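Local coordinates for protein putative beta-glucosidase (Bifidobacterium adolescentis, PDB 5WAB) that hydrolyses beta-glucosidic linkages as a family 3 glycoside hydrolase and may also release terminal arabinopyranosyl units from ginsenosides, at residues G76-N82 and A311-V317; R239-L243 and S254-I260; R174-Y180 and Y520-V526. All blocks are in the same frame, centred on the assembly; numbering follows the deposited sequence.

Contact 1 of 3, residues G76-N82 and A311-V317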
# COMPACT_ATOMS: atom_id res chain seq x y z
N GLY A 76 -0.85 -7.84 0.99
CA GLY A 76 0.09 -8.94 0.85
C GLY A 76 1.29 -8.54 0.03
O GLY A 76 2.43 -8.74 0.46
N LEU A 77 1.06 -7.95 -1.14
CA LEU A 77 2.16 -7.64 -2.05
C LEU A 77 3.12 -6.62 -1.46
O LEU A 77 4.30 -6.62 -1.83
CB LEU A 77 1.61 -7.11 -3.39
CG LEU A 77 2.61 -7.08 -4.55
CD1 LEU A 77 3.28 -8.44 -4.70
CD2 LEU A 77 1.92 -6.70 -5.84
N SER A 78 2.67 -5.80 -0.51
CA SER A 78 3.56 -4.87 0.16
C SER A 78 4.61 -5.57 1.01
O SER A 78 5.57 -4.91 1.42
CB SER A 78 2.75 -3.93 1.04
OG SER A 78 2.00 -4.65 2.01
N SER A 79 4.46 -6.86 1.28
CA SER A 79 5.48 -7.60 2.00
C SER A 79 6.71 -7.87 1.15
O SER A 79 7.75 -8.25 1.70
CB SER A 79 4.90 -8.92 2.51
OG SER A 79 3.70 -8.69 3.25
N SER A 80 6.62 -7.70 -0.17
CA SER A 80 7.71 -8.05 -1.07
C SER A 80 8.86 -7.05 -1.05
O SER A 80 10.01 -7.44 -1.27
CB SER A 80 7.18 -8.18 -2.50
OG SER A 80 6.72 -6.92 -2.96
N TRP A 81 8.57 -5.77 -0.81
CA TRP A 81 9.57 -4.70 -0.90
C TRP A 81 10.33 -4.78 -2.22
O TRP A 81 11.53 -4.53 -2.28
CB TRP A 81 10.53 -4.75 0.30
CG TRP A 81 9.88 -4.48 1.64
CD1 TRP A 81 8.77 -5.10 2.14
CD2 TRP A 81 10.33 -3.58 2.66
NE1 TRP A 81 8.48 -4.61 3.39
CE2 TRP A 81 9.43 -3.68 3.74
CE3 TRP A 81 11.39 -2.68 2.76
CZ2 TRP A 81 9.56 -2.92 4.90
CZ3 TRP A 81 11.53 -1.93 3.92
CH2 TRP A 81 10.61 -2.06 4.97
N ASN A 82 9.61 -5.12 -3.29
CA ASN A 82 10.21 -5.48 -4.57
C ASN A 82 9.53 -4.68 -5.68
O ASN A 82 8.60 -5.16 -6.33
CB ASN A 82 10.07 -6.98 -4.85
CG ASN A 82 10.94 -7.45 -6.01
OD1 ASN A 82 11.37 -6.64 -6.84
ND2 ASN A 82 11.17 -8.76 -6.09
N ALA A 311 4.30 -13.31 -7.34
CA ALA A 311 3.80 -12.25 -6.47
C ALA A 311 3.21 -12.82 -5.19
O ALA A 311 3.30 -12.20 -4.12
CB ALA A 311 2.77 -11.41 -7.21
N ALA A 312 2.57 -13.99 -5.27
CA ALA A 312 1.99 -14.60 -4.07
C ALA A 312 3.08 -15.11 -3.14
O ALA A 312 2.96 -14.99 -1.91
CB ALA A 312 1.04 -15.74 -4.46
N ILE A 313 4.15 -15.68 -3.69
CA ILE A 313 5.26 -16.17 -2.87
C ILE A 313 5.83 -15.05 -2.01
O ILE A 313 6.07 -15.22 -0.81
CB ILE A 313 6.34 -16.81 -3.75
CG1 ILE A 313 5.83 -18.12 -4.36
CG2 ILE A 313 7.61 -17.04 -2.96
CD1 ILE A 313 6.85 -18.84 -5.19
N GLU A 314 6.06 -13.88 -2.61
CA GLU A 314 6.67 -12.77 -1.90
C GLU A 314 5.68 -11.93 -1.11
O GLU A 314 6.04 -10.85 -0.62
CB GLU A 314 7.44 -11.91 -2.90
CG GLU A 314 8.51 -12.70 -3.60
CD GLU A 314 9.55 -11.84 -4.28
OE1 GLU A 314 9.82 -10.72 -3.79
OE2 GLU A 314 10.10 -12.29 -5.30
N SER A 315 4.45 -12.40 -0.93
CA SER A 315 3.48 -11.71 -0.10
C SER A 315 3.38 -12.29 1.30
O SER A 315 2.59 -11.79 2.11
CB SER A 315 2.10 -11.75 -0.76
OG SER A 315 2.11 -11.01 -1.97
N MET A 316 4.18 -13.31 1.62
CA MET A 316 4.14 -13.97 2.92
C MET A 316 5.28 -13.48 3.81
O MET A 316 6.41 -13.31 3.35
CB MET A 316 4.27 -15.48 2.76
CG MET A 316 3.47 -16.05 1.63
SD MET A 316 3.71 -17.82 1.54
CE MET A 316 3.02 -18.15 -0.07
N VAL A 317 4.97 -13.27 5.08
CA VAL A 317 5.96 -12.91 6.10
C VAL A 317 6.03 -14.05 7.11
O VAL A 317 5.00 -14.45 7.68
CB VAL A 317 5.62 -11.59 6.79
CG1 VAL A 317 6.70 -11.23 7.80
CG2 VAL A 317 5.42 -10.49 5.77
O HOH W 1 8.60 -11.19 0.19
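N82 and E314 meet obliquely, amide against carboxylate, their planes 32° apart. N82 ND2 gives E314 OE1 a nearly straight (177°) but weak bond of 3.3 Å. The stronger partners lie elsewhere. N82 OD1 caps the backbone N of L85 at the start of helix 83-99, K607 forms a salt bridge with E314 OE1, and Q310 bonds E314 OE2. Nearer the backbone, S80 CB lies against E314 CB at 3.8 Å. The S80 hydroxyl is turned to its own segment and bonds L77 O at 2.7 Å, almost in line with the carbonyl.

S315 presses its CB and OG against the backbone of G76. S315 CB is 3.3 Å from G76 O, and a CB at position 76 would come as close to S315 CB. With OG anti to its carbonyl carbon (chi1 -66°), S315 bonds A311 O at 2.7 Å. Replacing S315 by an alanine removes the hydroxyl, which would probably leave A311 O without this donor and open a gap beside L77 N. L77 reaches back with CD1 to touch A311 CB, 3.9 Å away. At the far end V317 CG2 lies 3.5 Å from S79 OG.

A buried turn following helix 74-77 is packed on the C-terminal end of helix 301-313. In this family 3 enzyme the contact ties the TIM-barrel-related N-terminal domain to the helix leading into strand 317-321 of the C-terminal domain's sheet.

Contact 2 of 3, residues R239-L243 and S254-I260; sequences RVASL and SYTDDQI
The guanidinium group of R239 has I260 CG1 over one face, and T256 OG1 and D257 OD1 at its edge, close to its plane. R239 thus joins helix 239-245 to the start of helix 257-265, the next helix in the chain, in the N-terminal domain related to the TIM barrel. R239 and D257 form an end-on salt bridge: NH1 and NH2 both reach OD1, on its anti side, at 3.0 and 3.3 Å. The carboxylate stands nearly perpendicular to the guanidinium, at 84°. S22 also bonds D257 OD1. NH1 makes a further bond to T256 OG1, 3.0 Å long. The R239 chain bends at chi2 (-60°) and chi3 (-51°), which brings the flat group over I260 CG1 and its edge to D257. T256 OG1 in turn gives its proton to S254 OG, which E250 also bonds.

The aliphatic part of R239 runs past Q259 at about a right angle. L243 CD2 and I260 CG2 make a looser apolar touch further along helix 239-245, where L274 of helix 271-292 also packs on both side chains. Beside the arginine stem, one water accepts from R239 N and donates to Q259 OE1, 2.9 Å away.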
# COMPACT_ATOMS: atom_id res chain seq x y z
N ARG A 239 -20.98 20.56 -9.09
CA ARG A 239 -20.35 20.44 -10.40
C ARG A 239 -19.44 21.63 -10.67
O ARG A 239 -18.29 21.46 -11.10
CB ARG A 239 -21.41 20.32 -11.49
CG ARG A 239 -22.13 18.98 -11.54
CD ARG A 239 -21.17 17.82 -11.79
NE ARG A 239 -20.29 18.03 -12.94
CZ ARG A 239 -20.62 17.77 -14.20
NH1 ARG A 239 -21.83 17.30 -14.50
NH2 ARG A 239 -19.74 17.99 -15.18
N VAL A 240 -19.93 22.85 -10.45
CA VAL A 240 -19.14 24.03 -10.75
C VAL A 240 -17.95 24.14 -9.81
O VAL A 240 -16.82 24.40 -10.24
CB VAL A 240 -20.02 25.29 -10.70
CG1 VAL A 240 -19.20 26.53 -11.02
CG2 VAL A 240 -21.18 25.16 -11.65
N ALA A 241 -18.18 23.92 -8.51
CA ALA A 241 -17.09 24.04 -7.54
C ALA A 241 -16.00 23.02 -7.80
O ALA A 241 -14.81 23.34 -7.72
CB ALA A 241 -17.64 23.90 -6.12
N SER A 242 -16.38 21.78 -8.12
CA SER A 242 -15.38 20.74 -8.39
C SER A 242 -14.54 21.08 -9.61
O SER A 242 -13.31 20.93 -9.59
CB SER A 242 -16.06 19.38 -8.56
OG SER A 242 -16.68 18.96 -7.36
N LEU A 243 -15.18 21.54 -10.69
CA LEU A 243 -14.43 21.88 -11.89
C LEU A 243 -13.45 23.01 -11.62
O LEU A 243 -12.30 22.96 -12.07
CB LEU A 243 -15.38 22.27 -13.02
CG LEU A 243 -14.68 22.29 -14.38
CD1 LEU A 243 -14.81 20.93 -15.07
CD2 LEU A 243 -15.21 23.41 -15.25
N SER A 254 -24.03 12.34 -13.16
CA SER A 254 -25.34 12.69 -12.63
C SER A 254 -26.22 13.36 -13.67
O SER A 254 -27.33 13.81 -13.33
CB SER A 254 -25.18 13.58 -11.40
OG SER A 254 -24.41 14.72 -11.71
N TYR A 255 -25.75 13.44 -14.91
CA TYR A 255 -26.47 14.10 -16.01
C TYR A 255 -26.75 15.56 -15.65
O TYR A 255 -27.88 16.05 -15.75
CB TYR A 255 -27.74 13.33 -16.38
CG TYR A 255 -27.41 11.96 -16.93
CD1 TYR A 255 -27.23 10.87 -16.09
CD2 TYR A 255 -27.23 11.77 -18.29
CE1 TYR A 255 -26.91 9.62 -16.60
CE2 TYR A 255 -26.90 10.53 -18.81
CZ TYR A 255 -26.74 9.46 -17.95
OH TYR A 255 -26.42 8.22 -18.46
N THR A 256 -25.69 16.27 -15.27
CA THR A 256 -25.75 17.67 -14.86
C THR A 256 -24.70 18.50 -15.59
O THR A 256 -24.24 19.52 -15.06
CB THR A 256 -25.58 17.82 -13.35
OG1 THR A 256 -24.41 17.11 -12.92
CG2 THR A 256 -26.80 17.31 -12.59
N ASP A 257 -24.31 18.07 -16.79
CA ASP A 257 -23.35 18.86 -17.57
C ASP A 257 -23.92 20.22 -17.94
O ASP A 257 -23.15 21.15 -18.21
CB ASP A 257 -22.93 18.13 -18.83
CG ASP A 257 -22.22 16.84 -18.55
OD1 ASP A 257 -21.72 16.67 -17.41
OD2 ASP A 257 -22.17 15.99 -19.46
N ASP A 258 -25.25 20.36 -17.95
CA ASP A 258 -25.85 21.65 -18.27
C ASP A 258 -25.41 22.71 -17.27
O ASP A 258 -25.35 23.90 -17.62
CB ASP A 258 -27.38 21.51 -18.30
CG ASP A 258 -27.97 21.07 -16.96
OD1 ASP A 258 -27.40 20.17 -16.31
OD2 ASP A 258 -29.03 21.61 -16.55
N GLN A 259 -25.07 22.30 -16.04
CA GLN A 259 -24.56 23.24 -15.05
C GLN A 259 -23.19 23.79 -15.44
O GLN A 259 -22.89 24.95 -15.16
CB GLN A 259 -24.51 22.58 -13.67
CG GLN A 259 -25.85 22.07 -13.19
CD GLN A 259 -25.77 21.33 -11.87
OE1 GLN A 259 -24.75 21.37 -11.18
NE2 GLN A 259 -26.86 20.66 -11.50
N ILE A 260 -22.35 22.97 -16.08
CA ILE A 260 -21.07 23.48 -16.57
C ILE A 260 -21.30 24.48 -17.70
O ILE A 260 -20.63 25.52 -17.76
CB ILE A 260 -20.16 22.32 -17.01
CG1 ILE A 260 -20.00 21.29 -15.89
CG2 ILE A 260 -18.80 22.86 -17.49
CD1 ILE A 260 -19.37 21.85 -14.61
O HOH W 2 -23.94 20.11 -8.75

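Contact 3 of 3, residues R174-Y180 and Y520-V526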
# COMPACT_ATOMS: atom_id res chain seq x y z
N ARG A 174 2.02 19.64 8.75
CA ARG A 174 3.15 18.71 8.83
C ARG A 174 2.71 17.28 8.57
O ARG A 174 3.35 16.56 7.79
CB ARG A 174 3.83 18.81 10.20
CG ARG A 174 4.91 19.85 10.29
CD ARG A 174 5.80 19.59 11.50
NE ARG A 174 6.60 18.37 11.38
CZ ARG A 174 7.14 17.73 12.42
NH1 ARG A 174 6.96 18.18 13.65
NH2 ARG A 174 7.86 16.63 12.23
N ALA A 175 1.63 16.84 9.21
CA ALA A 175 1.19 15.46 9.04
C ALA A 175 0.74 15.21 7.61
O ALA A 175 1.03 14.15 7.04
CB ALA A 175 0.08 15.13 10.04
N LEU A 176 0.06 16.18 6.99
CA LEU A 176 -0.30 16.06 5.58
C LEU A 176 0.95 15.96 4.71
O LEU A 176 1.05 15.08 3.85
CB LEU A 176 -1.15 17.25 5.15
CG LEU A 176 -2.65 17.22 5.47
CD1 LEU A 176 -3.26 18.56 5.14
CD2 LEU A 176 -3.35 16.11 4.69
N ARG A 177 1.92 16.85 4.93
CA ARG A 177 3.10 16.91 4.07
C ARG A 177 4.02 15.71 4.28
O ARG A 177 4.65 15.24 3.33
CB ARG A 177 3.87 18.20 4.33
CG ARG A 177 3.12 19.46 3.94
CD ARG A 177 3.04 19.59 2.45
NE ARG A 177 2.48 20.88 2.05
CZ ARG A 177 2.46 21.32 0.80
NH1 ARG A 177 2.97 20.57 -0.17
NH2 ARG A 177 1.94 22.50 0.52
N GLU A 178 4.13 15.20 5.51
CA GLU A 178 5.10 14.15 5.80
C GLU A 178 4.51 12.74 5.79
O GLU A 178 5.25 11.78 5.55
CB GLU A 178 5.78 14.39 7.15
CG GLU A 178 6.59 15.68 7.24
CD GLU A 178 7.47 15.73 8.47
OE1 GLU A 178 7.83 14.65 8.99
OE2 GLU A 178 7.77 16.85 8.95
N ILE A 179 3.21 12.58 6.07
CA ILE A 179 2.59 11.26 6.20
C ILE A 179 1.70 10.94 5.00
O ILE A 179 1.92 9.95 4.30
CB ILE A 179 1.81 11.13 7.52
CG1 ILE A 179 2.71 11.46 8.73
CG2 ILE A 179 1.21 9.74 7.63
CD1 ILE A 179 3.92 10.56 8.88
N TYR A 180 0.69 11.77 4.75
CA TYR A 180 -0.37 11.39 3.82
C TYR A 180 -0.12 11.84 2.39
O TYR A 180 -0.78 11.32 1.47
CB TYR A 180 -1.71 11.95 4.33
CG TYR A 180 -1.98 11.47 5.74
CD1 TYR A 180 -2.53 10.22 5.97
CD2 TYR A 180 -1.64 12.25 6.84
CE1 TYR A 180 -2.76 9.76 7.25
CE2 TYR A 180 -1.86 11.80 8.14
CZ TYR A 180 -2.42 10.55 8.33
OH TYR A 180 -2.65 10.08 9.60
N TYR A 520 -6.69 14.16 13.55
CA TYR A 520 -5.46 13.36 13.53
C TYR A 520 -4.49 13.90 14.59
O TYR A 520 -3.43 14.45 14.30
CB TYR A 520 -4.84 13.37 12.15
CG TYR A 520 -5.56 12.53 11.12
CD1 TYR A 520 -6.89 12.15 11.29
CD2 TYR A 520 -4.91 12.13 9.96
CE1 TYR A 520 -7.54 11.38 10.33
CE2 TYR A 520 -5.55 11.37 9.00
CZ TYR A 520 -6.86 11.00 9.19
OH TYR A 520 -7.47 10.24 8.21
N GLY A 521 -4.88 13.71 15.85
CA GLY A 521 -4.15 14.31 16.96
C GLY A 521 -2.76 13.75 17.16
O GLY A 521 -1.93 14.40 17.82
N GLU A 522 -2.47 12.57 16.60
CA GLU A 522 -1.15 11.97 16.72
C GLU A 522 -0.11 12.64 15.83
O GLU A 522 1.09 12.42 16.03
CB GLU A 522 -1.23 10.47 16.40
CG GLU A 522 -1.48 10.16 14.93
CD GLU A 522 -2.94 10.27 14.55
OE1 GLU A 522 -3.79 10.43 15.45
OE2 GLU A 522 -3.24 10.21 13.34
N GLY A 523 -0.55 13.46 14.87
CA GLY A 523 0.39 14.20 14.03
C GLY A 523 1.19 13.28 13.14
O GLY A 523 0.65 12.37 12.51
N VAL A 524 2.51 13.49 13.10
CA VAL A 524 3.34 12.63 12.26
C VAL A 524 3.66 11.31 12.92
O VAL A 524 4.25 10.43 12.28
CB VAL A 524 4.65 13.32 11.83
CG1 VAL A 524 4.35 14.56 10.97
CG2 VAL A 524 5.50 13.67 13.04
N PHE A 525 3.27 11.11 14.19
CA PHE A 525 3.63 9.90 14.93
C PHE A 525 2.58 8.82 14.67
O PHE A 525 1.71 8.52 15.49
CB PHE A 525 3.79 10.22 16.42
CG PHE A 525 4.94 11.14 16.70
CD1 PHE A 525 6.23 10.64 16.82
CD2 PHE A 525 4.74 12.51 16.82
CE1 PHE A 525 7.30 11.49 17.07
CE2 PHE A 525 5.81 13.36 17.08
CZ PHE A 525 7.08 12.86 17.20
N VAL A 526 2.71 8.21 13.50
CA VAL A 526 1.80 7.16 13.03
C VAL A 526 2.57 5.85 12.99
O VAL A 526 3.69 5.81 12.46
CB VAL A 526 1.22 7.51 11.65
CG1 VAL A 526 0.36 6.38 11.13
CG2 VAL A 526 0.42 8.81 11.74
O HOH W 3 -1.57 11.70 11.32
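V524 is the main bump of this contact. It projects from the loop 520-526 into a hollow on helix 173-180 lined by R174, A175, E178 and I179. Its CG1 sits 3.8 Å from A175 CA, where the small alanine lets the loop backbone come close. The two CA atoms of A175 and V524 are 4.8 Å apart. CG1 also lies over one face of the R174 guanidinium and meets the carboxylate end of E178, while V524 CG2 comes 3.9 Å from R174 NH2. That wall is held firmly: R174 and E178 form a salt bridge, NE and NH2 both bonding OE2, side-on and from the same face of the carboxylate. A596 O and the backbone N of W630 are further partners of this pair.

I179 is the bump from the other side. With CG1 anti to the carbonyl carbon (chi1 -55°), it sends CD1 toward the loop, 3.4 Å from V524 O. Its CG2 branch faces V526 CG2 and also covers the centre of the neighbouring Y180 ring.

Y180 and Y520 fill the interface at the Y520 end of the loop. Their rings lie obliquely, planes 52° apart and centroids 5.1 Å apart. Y180 CZ comes within 3.3 Å of Y520 CE2. A water joins the parts: Y180 OH donates to it at 2.6 Å, and it donates to E522 OE2 and G523 O. R114 forms a salt bridge with E522 and a cation-pi contact with Y520, whose hydroxyl bonds N159.

The loop bends through two overlapping beta turns, type-I (Y520-G523) and type-II' (E522-F525). G523 has a positive phi of 67°, which favours glycine there. The whole is an interdomain contact of the family 3 fold: a C-terminal-domain loop docked by interlocking side chains on an N-terminal-domain helix.

Overall arrangement
Along the chain the first segments come in the order contact 1, contact 3, contact 2. Contact 2 closes locally, between helices 239-245 and 257-265, before the chain reaches 311-317. Contacts 1 and 3 are long-range and cross, with segments alternating. Both join the N-terminal domain to the later part of the chain: contact 1 at the helix before strand 317-321, contact 3 at a loop of the C-terminal domain. Their centres are about 26 Å apart. Contact 2 lies farther out, its centre about 42 Å from that of contact 1 and about 33 Å from that of contact 3. None touch. The two domains meet at two separate places, while contact 2 lies within the N-terminal domain.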